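Photoreceptor-histidine kinase BphP (Stigmatella aurantiaca DW4/3-1, PDB 6BAF) senses light through a bound bilin chromophore and, as a histidine kinase, probably passes the signal on by phosphorylation. Local coordinates at residues H17-V22 and H32-A37; G12-H17 and Q216-R221; D138-C143 and V172-R177; F156-I161 and A179-Y184. All blocks are in the same frame, centred on the assembly; numbering follows the deposited sequence.

Contact 1: H17-V22 and H32-A37; sequences HGVLLV and HASENA
The beta hairpin of strands 19-23 and 30-34, part of the PAS fold, is held here by the pairing of Leu20, Leu21 and Val22 with Ser34, Ala33 and His32. The axes of 19-22 and 32-34 approach to 4.6 Å and run at 175°, so the pair is antiparallel. Val22 N donates to His32 O at 3.0 Å, and Ser34 N to Leu20 O at 2.9 Å. At Ser34 a side chain takes over: Leu20 N is bonded to Ser34 OG at 3.1 Å. That hydroxyl sits between its own backbone N and carbonyl carbon (chi1 58°), and donates a hydrogen bond to Asn36 OD1, meeting it in the carbonyl plane at 2.6 Å. The Asn36 amide then reaches back across the hairpin, ND2 to Gly18 O at 2.7 Å and, outside these segments, also to Pro16 O. Asn36 stands at the N-cap of helix 37-41 yet makes no capping bond; its amide ties the type I turn Ser34-Ala37 to Gly18, just ahead of the first strand. In the sheet, strand 103-110 flanks the hairpin beside 19-23, and strand 218-222 beside 30-34. Leu21 CD2 makes an apolar contact with Ala33 CB on one face, while on the other Val22 and His32 lie alongside each other in a CH-pi contact, with Val22 CG2 over the imidazole face, 4.0 Å from the ring centroid.

Contact 2: G12-H17 and Q216-R221; sequences GAIQPH and QPARVR
Ala13 CB sits over the centre of the Arg219 guanidinium, 3.9 Å above its plane, a methyl resting on one face of the flat cation. Arg219 reaches this position through a folded chain, bent at chi2 (-84°) and again at chi3, which brings the guanidinium back over Ala13 rather than letting it extend outward. Within 12-17 itself, Gln15 OE1 lies at the edge of the His17 ring, in the ring plane. The pairing of strands 13-14 and 218-222 belongs to the knot characteristic of bacterial phytochromes, in which the N-terminal segment threads a loop of the GAF domain; consistent with that, Ala13 and Gln15 also bond through their backbones to Ser239 and Leu237, further along the GAF chain.

Strand 13-14 runs antiparallel to strand 218-222. Three backbone bonds fix the register: Val220 N to Gly12 O at 3.0 Å, Ile14 N to Ala218 O at 3.0 Å, and Ala218 N to Ile14 O at 2.9 Å. Ala13 and Arg219 form the non-hydrogen-bonded pair between them, their CA atoms 4.2 Å apart, and put their side chains on the same face, where Ala13 CB also meets Pro217 CB. The other face carries Ile14 and Ala218. Ile14 CG1 packs on Ala218 CB, while the side chain of Ile14 crosses that of Val220 at about a right angle. Beyond the paired residues, Pro16 comes up against the backbone of Gln216, with its ring atom CG 3.4 Å from Gln216 O.

Contact 3: D138-C143 and V172-R177; sequences DLQELC and VIAEAR
Gln140 reaches from helix 139-154 to the backbone of Ile173. From CB the chain first runs with CG anti to the backbone N, then bends at chi2 (65°), and this bend carries the amide over to strand 170-177. There CD stands 3.7 Å from Ile173 O, and NE2 donates to that oxygen in a hydrogen bond of 2.8 Å, while OE1, the other amide atom, stays 3.6 Å from Ile173 O. The bond is nearly straight, with an N-H...O angle of 170°, and the acceptor lies in the plane of the glutamine amide; seen from the carbonyl, the donor is tilted a little out of plane. NE2 also passes 3.9 Å from Ala174 CB.

One turn further along the helix, Cys143 points at the strand and packs by both side-chain atoms: CB lies 3.6 Å from Ala174 CB, and SG lies 3.7 Å from Ile173 CD1. These contacts seat the beginning of the helix on one face of the GAF domain's antiparallel sheet. Cys143 also touches Ile161 of the neighbouring strand 158-164, and Met297 of helix 284-300 packs against it as well, so the sulfur-bearing side chain is buried, whereas Gln140 lies at the solvent-exposed border. The axes of 139-143 and 172-177 run at 39° and come within 8.4 Å, a gap closed CB to CB by Cys143 and Ala174 and spanned by the longer Gln140. At the start of the helix Asp138 is the N-cap: its OD1 accepts from Glu141 N at 2.8 Å, met nearly head-on along the carboxylate C-O bond.

Contact 4: F156-I161 and A179-Y184; sequences FDRAII and ARADPY. With BLR (3-[5-[(Z)-(4-ethenyl-3-methyl-5-oxidanylidene-pyrrol-2-ylidene)methyl]-2-[[5-[(Z)-(3-ethenyl-4-methyl-5-oxidanylidene-pyrrol-2-ylidene)methyl]-3-(3-hydroxy-3-oxopropyl)-4-methyl-1H-pyrrol-2-yl]methyl]-4-methyl-1H-pyrrol-3-yl]propanoic acid), chain B.
Arg158 lays its guanidinium flat on the ring of Tyr184, centres 4.0 Å apart and planes at 20°, with Tyr184 CE2 over the middle of the cation. The arginine leaves the strand with CG anti to its amide nitrogen (chi1 178°) and stays extended until a bend at chi3 (42°) turns the head group onto the ring. Its edge is then used for polar partners. NH2 donates to Asp182 O in a short, bent bond of 2.6 Å, on a lone pair in the carbonyl plane, while NH1 donates to a water that is also hydrogen-bonded to Tyr184 OH. Thr274 OG1 takes NE. Bonds around the rim thus fix the rotation of a group whose face is stacked.

Asp157 OD1 sits over one face of the Arg180 guanidinium, 3.5 Å from NE, a salt bridge of charge alone; NE also pairs with Asp178, and Asp157 OD2 is bonded to Ser277 and Val276. Asp157 and Arg158 both face Thr274 in a classic beta bulge. On the side of its ring plane away from Arg158, Tyr184 CD2 comes within 3.4 Å of the bilin vinyl carbon CBB, which Ile160 CD1 also approaches, and both residues line the GAF-domain chromophore pocket.

Contacts 1 and 2 share one sheet, in which strands 13-14 and 218-222 add to the PAS strands and 30-34 neighbours 218-222. Their centres lie 7 Å apart, and probable backbone hydrogen bonds join them, Glu35 N to Arg219 O and Arg221 N to Ala33 O. Contact 1 is buried, whereas contact 2, which brings a GAF segment to the PAS sheet, is only partly so. Contacts 3 and 4 are partly buried neighbours in the GAF sheet, 12 Å apart between centres, linked by Glu175 OE2 to Tyr184 N. Contact 2 relies on backbone pairing; contact 1 adds serine and asparagine bonds. Contact 3 is helix-to-sheet packing, and contact 4 has a stacked arginine-tyrosine pair next to the bilin and a salt bridge farther from it.

Contact 1: H17-V22 and H32-A37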
# COMPACT_ATOMS: atom_id res chain seq x y z
N HIS A 17 -22.42 0.48 14.68
CA HIS A 17 -21.16 -0.12 15.12
C HIS A 17 -20.05 0.89 15.30
O HIS A 17 -18.98 0.52 15.81
CB HIS A 17 -20.67 -1.21 14.15
CG HIS A 17 -20.48 -0.72 12.75
ND1 HIS A 17 -21.53 -0.54 11.87
CD2 HIS A 17 -19.36 -0.35 12.08
CE1 HIS A 17 -21.07 -0.11 10.71
NE2 HIS A 17 -19.75 0.03 10.82
N GLY A 18 -20.24 2.14 14.85
CA GLY A 18 -19.29 3.21 15.12
C GLY A 18 -20.04 4.40 15.70
O GLY A 18 -21.26 4.37 15.85
N VAL A 19 -19.29 5.45 16.02
CA VAL A 19 -19.88 6.68 16.53
C VAL A 19 -19.58 7.78 15.53
O VAL A 19 -18.48 7.84 14.99
CB VAL A 19 -19.37 7.06 17.94
CG1 VAL A 19 -19.75 8.52 18.27
CG2 VAL A 19 -20.00 6.17 18.97
N LEU A 20 -20.56 8.65 15.28
CA LEU A 20 -20.34 9.85 14.49
C LEU A 20 -20.39 11.08 15.38
O LEU A 20 -21.34 11.25 16.16
CB LEU A 20 -21.39 9.95 13.40
CG LEU A 20 -21.16 11.12 12.44
CD1 LEU A 20 -21.37 10.67 11.00
CD2 LEU A 20 -22.10 12.30 12.84
N LEU A 21 -19.37 11.93 15.28
CA LEU A 21 -19.33 13.23 15.93
C LEU A 21 -19.19 14.32 14.87
O LEU A 21 -18.55 14.10 13.84
CB LEU A 21 -18.13 13.32 16.88
CG LEU A 21 -17.97 12.19 17.90
CD1 LEU A 21 -16.66 12.43 18.63
CD2 LEU A 21 -19.16 12.14 18.88
N VAL A 22 -19.79 15.49 15.10
CA VAL A 22 -19.48 16.68 14.32
C VAL A 22 -18.78 17.68 15.23
O VAL A 22 -19.18 17.86 16.39
CB VAL A 22 -20.73 17.31 13.68
CG1 VAL A 22 -20.34 18.56 12.95
CG2 VAL A 22 -21.43 16.31 12.74
N HIS A 32 -22.63 17.74 17.22
CA HIS A 32 -23.50 16.60 16.96
C HIS A 32 -22.80 15.36 17.53
O HIS A 32 -21.57 15.27 17.53
CB HIS A 32 -23.80 16.31 15.48
CG HIS A 32 -24.31 17.48 14.67
ND1 HIS A 32 -23.64 18.69 14.59
CD2 HIS A 32 -25.36 17.57 13.82
CE1 HIS A 32 -24.28 19.48 13.76
NE2 HIS A 32 -25.33 18.83 13.27
N ALA A 33 -23.60 14.41 18.00
CA ALA A 33 -23.11 13.12 18.47
C ALA A 33 -24.20 12.09 18.22
O ALA A 33 -25.38 12.36 18.43
CB ALA A 33 -22.76 13.14 19.95
N SER A 34 -23.81 10.92 17.73
CA SER A 34 -24.82 9.90 17.53
C SER A 34 -25.18 9.29 18.89
O SER A 34 -24.37 9.24 19.82
CB SER A 34 -24.30 8.84 16.53
OG SER A 34 -23.12 8.29 17.03
N GLU A 35 -26.43 8.85 19.00
CA GLU A 35 -27.00 8.54 20.32
C GLU A 35 -26.57 7.18 20.86
O GLU A 35 -26.94 6.85 21.99
CB GLU A 35 -28.53 8.57 20.24
CG GLU A 35 -29.04 7.53 19.26
CD GLU A 35 -30.57 7.50 19.14
OE1 GLU A 35 -31.24 8.29 19.88
OE2 GLU A 35 -31.10 6.72 18.27
N ASN A 36 -25.86 6.36 20.08
CA ASN A 36 -25.23 5.12 20.54
C ASN A 36 -23.93 5.38 21.25
O ASN A 36 -23.20 4.43 21.59
CB ASN A 36 -24.97 4.19 19.35
CG ASN A 36 -23.95 4.79 18.35
OD1 ASN A 36 -23.87 6.03 18.17
ND2 ASN A 36 -23.14 3.93 17.75
N ALA A 37 -23.58 6.64 21.48
CA ALA A 37 -22.32 6.92 22.16
C ALA A 37 -22.18 6.28 23.54
O ALA A 37 -21.03 5.97 23.92
CB ALA A 37 -22.11 8.44 22.25

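Contact 2: G12-H17 and Q216-R221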
# COMPACT_ATOMS: atom_id res chain seq x y z
N GLY A 12 -30.28 11.21 8.83
CA GLY A 12 -30.43 11.57 10.23
C GLY A 12 -29.92 10.54 11.20
O GLY A 12 -30.01 10.76 12.43
N ALA A 13 -29.33 9.45 10.69
CA ALA A 13 -28.92 8.34 11.55
C ALA A 13 -27.73 7.63 10.93
O ALA A 13 -27.45 7.75 9.73
CB ALA A 13 -30.07 7.36 11.77
N ILE A 14 -27.04 6.85 11.76
CA ILE A 14 -25.89 6.07 11.35
C ILE A 14 -26.08 4.60 11.72
O ILE A 14 -26.94 4.23 12.53
CB ILE A 14 -24.59 6.60 11.97
CG1 ILE A 14 -24.69 6.48 13.48
CG2 ILE A 14 -24.27 7.98 11.51
CD1 ILE A 14 -23.35 6.39 14.11
N GLN A 15 -25.21 3.78 11.15
CA GLN A 15 -25.12 2.39 11.52
C GLN A 15 -24.40 2.32 12.86
O GLN A 15 -23.36 2.95 13.02
CB GLN A 15 -24.37 1.62 10.44
CG GLN A 15 -25.04 1.67 9.08
CD GLN A 15 -24.27 0.90 8.02
OE1 GLN A 15 -23.97 -0.28 8.20
NE2 GLN A 15 -23.94 1.56 6.90
N PRO A 16 -24.94 1.60 13.85
CA PRO A 16 -24.48 1.80 15.22
C PRO A 16 -23.18 1.11 15.60
O PRO A 16 -22.82 1.17 16.78
CB PRO A 16 -25.64 1.24 16.05
CG PRO A 16 -26.27 0.22 15.15
CD PRO A 16 -26.15 0.76 13.77
N HIS A 17 -22.42 0.48 14.68
CA HIS A 17 -21.16 -0.12 15.12
C HIS A 17 -20.05 0.89 15.30
O HIS A 17 -18.98 0.52 15.81
CB HIS A 17 -20.67 -1.21 14.15
CG HIS A 17 -20.48 -0.72 12.75
ND1 HIS A 17 -21.53 -0.54 11.87
CD2 HIS A 17 -19.36 -0.35 12.08
CE1 HIS A 17 -21.07 -0.11 10.71
NE2 HIS A 17 -19.75 0.03 10.82
N GLN A 216 -30.31 -1.19 14.56
CA GLN A 216 -31.18 -0.10 14.93
C GLN A 216 -30.46 1.21 14.62
O GLN A 216 -29.43 1.49 15.25
CB GLN A 216 -31.54 -0.19 16.41
CG GLN A 216 -32.34 0.98 16.94
CD GLN A 216 -33.83 0.67 16.87
OE1 GLN A 216 -34.58 1.32 16.13
NE2 GLN A 216 -34.27 -0.38 17.61
N PRO A 217 -30.94 2.02 13.66
CA PRO A 217 -30.22 3.26 13.32
C PRO A 217 -30.03 4.13 14.55
O PRO A 217 -30.90 4.20 15.41
CB PRO A 217 -31.14 3.93 12.28
CG PRO A 217 -31.93 2.79 11.65
CD PRO A 217 -32.16 1.84 12.86
N ALA A 218 -28.82 4.69 14.71
CA ALA A 218 -28.51 5.55 15.85
C ALA A 218 -28.68 7.02 15.42
O ALA A 218 -27.91 7.51 14.58
CB ALA A 218 -27.10 5.29 16.38
N ARG A 219 -29.70 7.69 15.95
CA ARG A 219 -29.96 9.09 15.58
C ARG A 219 -28.77 9.97 15.93
O ARG A 219 -28.07 9.76 16.93
CB ARG A 219 -31.23 9.63 16.28
CG ARG A 219 -32.48 8.82 15.95
CD ARG A 219 -33.11 9.27 14.64
NE ARG A 219 -33.50 8.06 13.90
CZ ARG A 219 -33.87 8.01 12.61
NH1 ARG A 219 -33.91 9.14 11.87
NH2 ARG A 219 -34.19 6.81 12.07
N VAL A 220 -28.54 10.96 15.08
CA VAL A 220 -27.50 11.96 15.33
C VAL A 220 -28.17 13.13 16.04
O VAL A 220 -29.02 13.81 15.45
CB VAL A 220 -26.83 12.42 14.03
CG1 VAL A 220 -25.76 13.41 14.37
CG2 VAL A 220 -26.24 11.21 13.28
N ARG A 221 -27.81 13.34 17.30
CA ARG A 221 -28.34 14.44 18.10
C ARG A 221 -27.45 15.66 17.92
O ARG A 221 -26.24 15.53 17.73
CB ARG A 221 -28.38 14.08 19.60
CG ARG A 221 -28.94 12.71 19.92
CD ARG A 221 -30.44 12.68 20.26
NE ARG A 221 -30.85 11.36 20.78
CZ ARG A 221 -30.71 10.97 22.06
NH1 ARG A 221 -30.17 11.79 22.98
NH2 ARG A 221 -31.10 9.74 22.42

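Contact 3: D138-C143 and V172-R177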
# COMPACT_ATOMS: atom_id res chain seq x y z
N ASP A 138 -6.71 -9.40 -20.33
CA ASP A 138 -7.86 -8.70 -20.92
C ASP A 138 -8.85 -8.32 -19.80
O ASP A 138 -8.69 -8.72 -18.64
CB ASP A 138 -8.56 -9.55 -22.01
CG ASP A 138 -9.05 -10.91 -21.49
OD1 ASP A 138 -9.15 -11.12 -20.26
OD2 ASP A 138 -9.37 -11.80 -22.33
N LEU A 139 -9.90 -7.58 -20.19
CA LEU A 139 -10.90 -7.09 -19.23
C LEU A 139 -11.51 -8.22 -18.43
O LEU A 139 -11.66 -8.12 -17.21
CB LEU A 139 -12.00 -6.30 -19.95
CG LEU A 139 -13.17 -5.85 -19.05
CD1 LEU A 139 -12.69 -4.92 -17.91
CD2 LEU A 139 -14.23 -5.13 -19.90
N GLN A 140 -11.84 -9.33 -19.09
CA GLN A 140 -12.47 -10.41 -18.34
C GLN A 140 -11.52 -11.03 -17.32
O GLN A 140 -11.96 -11.47 -16.25
CB GLN A 140 -12.99 -11.48 -19.30
CG GLN A 140 -13.84 -12.53 -18.60
CD GLN A 140 -15.14 -11.92 -18.02
OE1 GLN A 140 -15.79 -11.05 -18.65
NE2 GLN A 140 -15.50 -12.37 -16.81
N GLU A 141 -10.22 -11.10 -17.62
CA GLU A 141 -9.29 -11.65 -16.63
C GLU A 141 -9.08 -10.66 -15.49
O GLU A 141 -9.00 -11.07 -14.32
CB GLU A 141 -7.94 -12.01 -17.29
CG GLU A 141 -8.04 -13.13 -18.33
CD GLU A 141 -6.69 -13.77 -18.68
OE1 GLU A 141 -5.63 -13.14 -18.44
OE2 GLU A 141 -6.70 -14.92 -19.16
N LEU A 142 -8.97 -9.36 -15.82
CA LEU A 142 -8.97 -8.31 -14.81
C LEU A 142 -10.13 -8.48 -13.83
O LEU A 142 -9.92 -8.56 -12.61
CB LEU A 142 -9.06 -6.96 -15.49
CG LEU A 142 -8.27 -5.76 -14.98
CD1 LEU A 142 -9.05 -4.51 -15.16
CD2 LEU A 142 -7.76 -5.93 -13.56
N CYS A 143 -11.36 -8.60 -14.36
CA CYS A 143 -12.54 -8.75 -13.50
C CYS A 143 -12.42 -9.98 -12.62
O CYS A 143 -12.66 -9.93 -11.41
CB CYS A 143 -13.83 -8.80 -14.35
SG CYS A 143 -14.10 -7.31 -15.34
N VAL A 172 -23.96 -8.84 -14.23
CA VAL A 172 -22.96 -9.56 -13.43
C VAL A 172 -21.99 -10.21 -14.41
O VAL A 172 -22.26 -11.29 -14.96
CB VAL A 172 -23.60 -10.59 -12.51
CG1 VAL A 172 -22.50 -11.27 -11.67
CG2 VAL A 172 -24.66 -9.92 -11.62
N ILE A 173 -20.85 -9.55 -14.64
CA ILE A 173 -19.90 -10.05 -15.64
C ILE A 173 -18.76 -10.89 -15.04
O ILE A 173 -18.02 -11.52 -15.80
CB ILE A 173 -19.31 -8.88 -16.45
CG1 ILE A 173 -18.37 -8.03 -15.57
CG2 ILE A 173 -20.41 -8.06 -17.10
CD1 ILE A 173 -17.66 -6.89 -16.39
N ALA A 174 -18.59 -10.92 -13.73
CA ALA A 174 -17.61 -11.82 -13.11
C ALA A 174 -18.05 -12.11 -11.70
O ALA A 174 -18.67 -11.27 -11.03
CB ALA A 174 -16.19 -11.23 -13.10
N GLU A 175 -17.76 -13.32 -11.24
CA GLU A 175 -18.19 -13.71 -9.91
C GLU A 175 -17.22 -14.69 -9.27
O GLU A 175 -16.83 -15.67 -9.90
CB GLU A 175 -19.57 -14.35 -9.99
CG GLU A 175 -20.11 -14.91 -8.70
CD GLU A 175 -21.58 -15.38 -8.90
OE1 GLU A 175 -21.84 -16.11 -9.90
OE2 GLU A 175 -22.48 -15.00 -8.11
N ALA A 176 -16.90 -14.46 -8.00
CA ALA A 176 -16.27 -15.46 -7.15
C ALA A 176 -17.15 -15.69 -5.95
O ALA A 176 -17.65 -14.74 -5.34
CB ALA A 176 -14.86 -14.99 -6.72
N ARG A 177 -17.30 -16.95 -5.56
CA ARG A 177 -18.32 -17.32 -4.60
C ARG A 177 -17.92 -18.57 -3.83
O ARG A 177 -17.32 -19.49 -4.39
CB ARG A 177 -19.67 -17.59 -5.30
CG ARG A 177 -19.51 -18.16 -6.71
CD ARG A 177 -20.86 -18.53 -7.38
NE ARG A 177 -21.44 -19.62 -6.64
CZ ARG A 177 -21.64 -20.85 -7.10
NH1 ARG A 177 -21.36 -21.19 -8.35
NH2 ARG A 177 -22.15 -21.74 -6.26

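Contact 4: F156-I161 and A179-Y184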
# COMPACT_ATOMS: atom_id res chain seq x y z
N PHE A 156 -15.96 -12.50 2.15
CA PHE A 156 -17.36 -12.46 1.74
C PHE A 156 -17.76 -13.73 0.97
O PHE A 156 -16.99 -14.27 0.17
CB PHE A 156 -17.59 -11.21 0.87
CG PHE A 156 -18.09 -10.00 1.65
CD1 PHE A 156 -19.40 -9.96 2.14
CD2 PHE A 156 -17.26 -8.88 1.85
CE1 PHE A 156 -19.91 -8.81 2.83
CE2 PHE A 156 -17.74 -7.73 2.53
CZ PHE A 156 -19.07 -7.71 3.03
N ASP A 157 -19.00 -14.18 1.18
CA ASP A 157 -19.54 -15.32 0.44
C ASP A 157 -19.55 -15.10 -1.06
O ASP A 157 -19.42 -16.06 -1.81
CB ASP A 157 -20.97 -15.63 0.88
CG ASP A 157 -21.02 -16.22 2.25
OD1 ASP A 157 -20.08 -16.96 2.56
OD2 ASP A 157 -21.95 -15.92 3.05
N ARG A 158 -19.74 -13.86 -1.52
CA ARG A 158 -19.81 -13.61 -2.95
C ARG A 158 -19.20 -12.26 -3.26
O ARG A 158 -19.42 -11.30 -2.53
CB ARG A 158 -21.28 -13.69 -3.44
CG ARG A 158 -21.52 -13.38 -4.96
CD ARG A 158 -23.01 -13.82 -5.43
NE ARG A 158 -23.92 -13.42 -4.39
CZ ARG A 158 -24.87 -14.15 -3.84
NH1 ARG A 158 -25.57 -13.60 -2.86
NH2 ARG A 158 -25.16 -15.38 -4.27
N ALA A 159 -18.47 -12.17 -4.37
CA ALA A 159 -17.97 -10.90 -4.86
C ALA A 159 -18.19 -10.92 -6.36
O ALA A 159 -17.80 -11.88 -7.02
CB ALA A 159 -16.47 -10.69 -4.55
N ILE A 160 -18.79 -9.85 -6.90
CA ILE A 160 -19.03 -9.77 -8.33
C ILE A 160 -18.48 -8.46 -8.85
O ILE A 160 -18.25 -7.51 -8.09
CB ILE A 160 -20.54 -9.89 -8.67
CG1 ILE A 160 -21.33 -8.70 -8.05
CG2 ILE A 160 -21.08 -11.22 -8.12
CD1 ILE A 160 -22.76 -8.47 -8.70
N ILE A 161 -18.24 -8.42 -10.16
CA ILE A 161 -18.16 -7.17 -10.90
C ILE A 161 -19.53 -6.92 -11.52
O ILE A 161 -20.05 -7.75 -12.27
CB ILE A 161 -17.10 -7.20 -12.01
CG1 ILE A 161 -15.67 -7.49 -11.47
CG2 ILE A 161 -17.12 -5.86 -12.70
CD1 ILE A 161 -15.22 -6.54 -10.40
N ALA A 179 -19.51 -21.98 -2.24
CA ALA A 179 -20.51 -22.86 -2.87
C ALA A 179 -21.89 -22.71 -2.23
O ALA A 179 -22.89 -23.05 -2.86
CB ALA A 179 -20.05 -24.31 -2.82
N ARG A 180 -21.95 -22.17 -1.02
CA ARG A 180 -23.19 -21.82 -0.31
C ARG A 180 -23.98 -20.66 -0.96
O ARG A 180 -25.15 -20.44 -0.61
CB ARG A 180 -22.79 -21.48 1.14
CG ARG A 180 -23.46 -20.27 1.77
CD ARG A 180 -22.93 -20.05 3.18
NE ARG A 180 -21.47 -20.07 3.12
CZ ARG A 180 -20.67 -19.98 4.19
NH1 ARG A 180 -21.21 -19.85 5.40
NH2 ARG A 180 -19.35 -20.01 4.02
N ALA A 181 -23.38 -19.91 -1.87
CA ALA A 181 -24.02 -18.75 -2.45
C ALA A 181 -24.46 -19.10 -3.86
O ALA A 181 -23.65 -19.62 -4.65
CB ALA A 181 -23.07 -17.55 -2.45
N ASP A 182 -25.73 -18.85 -4.17
CA ASP A 182 -26.23 -19.03 -5.53
C ASP A 182 -25.41 -18.21 -6.52
O ASP A 182 -24.96 -17.10 -6.20
CB ASP A 182 -27.69 -18.60 -5.64
CG ASP A 182 -28.61 -19.34 -4.67
OD1 ASP A 182 -28.28 -20.46 -4.25
OD2 ASP A 182 -29.67 -18.77 -4.33
N PRO A 183 -25.26 -18.71 -7.75
CA PRO A 183 -24.51 -17.98 -8.78
C PRO A 183 -25.37 -16.93 -9.47
O PRO A 183 -26.38 -17.26 -10.09
CB PRO A 183 -24.12 -19.09 -9.77
CG PRO A 183 -25.26 -20.10 -9.63
CD PRO A 183 -25.64 -20.07 -8.17
N TYR A 184 -24.92 -15.67 -9.43
CA TYR A 184 -25.59 -14.60 -10.16
C TYR A 184 -24.89 -14.29 -11.47
O TYR A 184 -25.33 -13.39 -12.21
CB TYR A 184 -25.66 -13.34 -9.31
CG TYR A 184 -26.50 -13.48 -8.07
CD1 TYR A 184 -27.47 -14.48 -7.96
CD2 TYR A 184 -26.34 -12.61 -7.02
CE1 TYR A 184 -28.26 -14.59 -6.82
CE2 TYR A 184 -27.12 -12.71 -5.87
CZ TYR A 184 -28.08 -13.70 -5.78
OH TYR A 184 -28.85 -13.78 -4.63
CHA BLR B . -28.16 0.52 -3.42
NA BLR B . -28.47 -1.62 -4.75
C1A BLR B . -27.70 -0.76 -4.06
C2A BLR B . -26.38 -1.23 -4.01
C3A BLR B . -26.34 -2.38 -4.71
C4A BLR B . -27.65 -2.62 -5.15
CMA BLR B . -25.05 -3.23 -4.95
CAA BLR B . -25.23 -0.51 -3.31
CBA BLR B . -25.19 -0.78 -1.78
CGA BLR B . -24.61 -2.17 -1.47
O1A BLR B . -23.43 -2.41 -1.86
O2A BLR B . -25.27 -3.08 -0.83
CHB BLR B . -28.21 -3.75 -5.99
NB BLR B . -26.99 -5.72 -5.01
C1B BLR B . -27.73 -4.96 -6.08
C2B BLR B . -27.86 -5.87 -7.24
C3B BLR B . -27.24 -7.11 -6.97
C4B BLR B . -26.67 -7.10 -5.60
CMB BLR B . -28.54 -5.55 -8.58
OB BLR B . -26.10 -7.96 -5.03
CAB BLR B . -27.19 -8.24 -8.01
CBB BLR B . -26.49 -9.34 -7.80
NC BLR B . -33.27 -0.96 -4.91
C1C BLR B . -34.37 -1.75 -5.60
C2C BLR B . -35.53 -0.82 -5.69
C3C BLR B . -35.23 0.45 -5.15
C4C BLR B . -33.82 0.42 -4.63
CMC BLR B . -36.84 -1.23 -6.33
OC BLR B . -34.32 -2.88 -5.97
CAC BLR B . -36.19 1.66 -5.07
CBC BLR B . -36.82 2.13 -6.16
CHD BLR B . -33.21 1.41 -4.05
ND BLR B . -30.68 0.46 -4.04
C1D BLR B . -31.74 1.43 -3.70
C2D BLR B . -31.21 2.53 -2.91
C3D BLR B . -29.78 2.28 -2.75
C4D BLR B . -29.40 1.01 -3.46
CMD BLR B . -32.03 3.71 -2.37
CAD BLR B . -28.82 3.15 -1.98
CBD BLR B . -28.62 2.55 -0.60
CGD BLR B . -27.77 3.61 0.07
O1D BLR B . -26.61 3.87 -0.40
O2D BLR B . -28.27 4.28 1.02
O HOH W 1 -27.82 -14.31 -1.96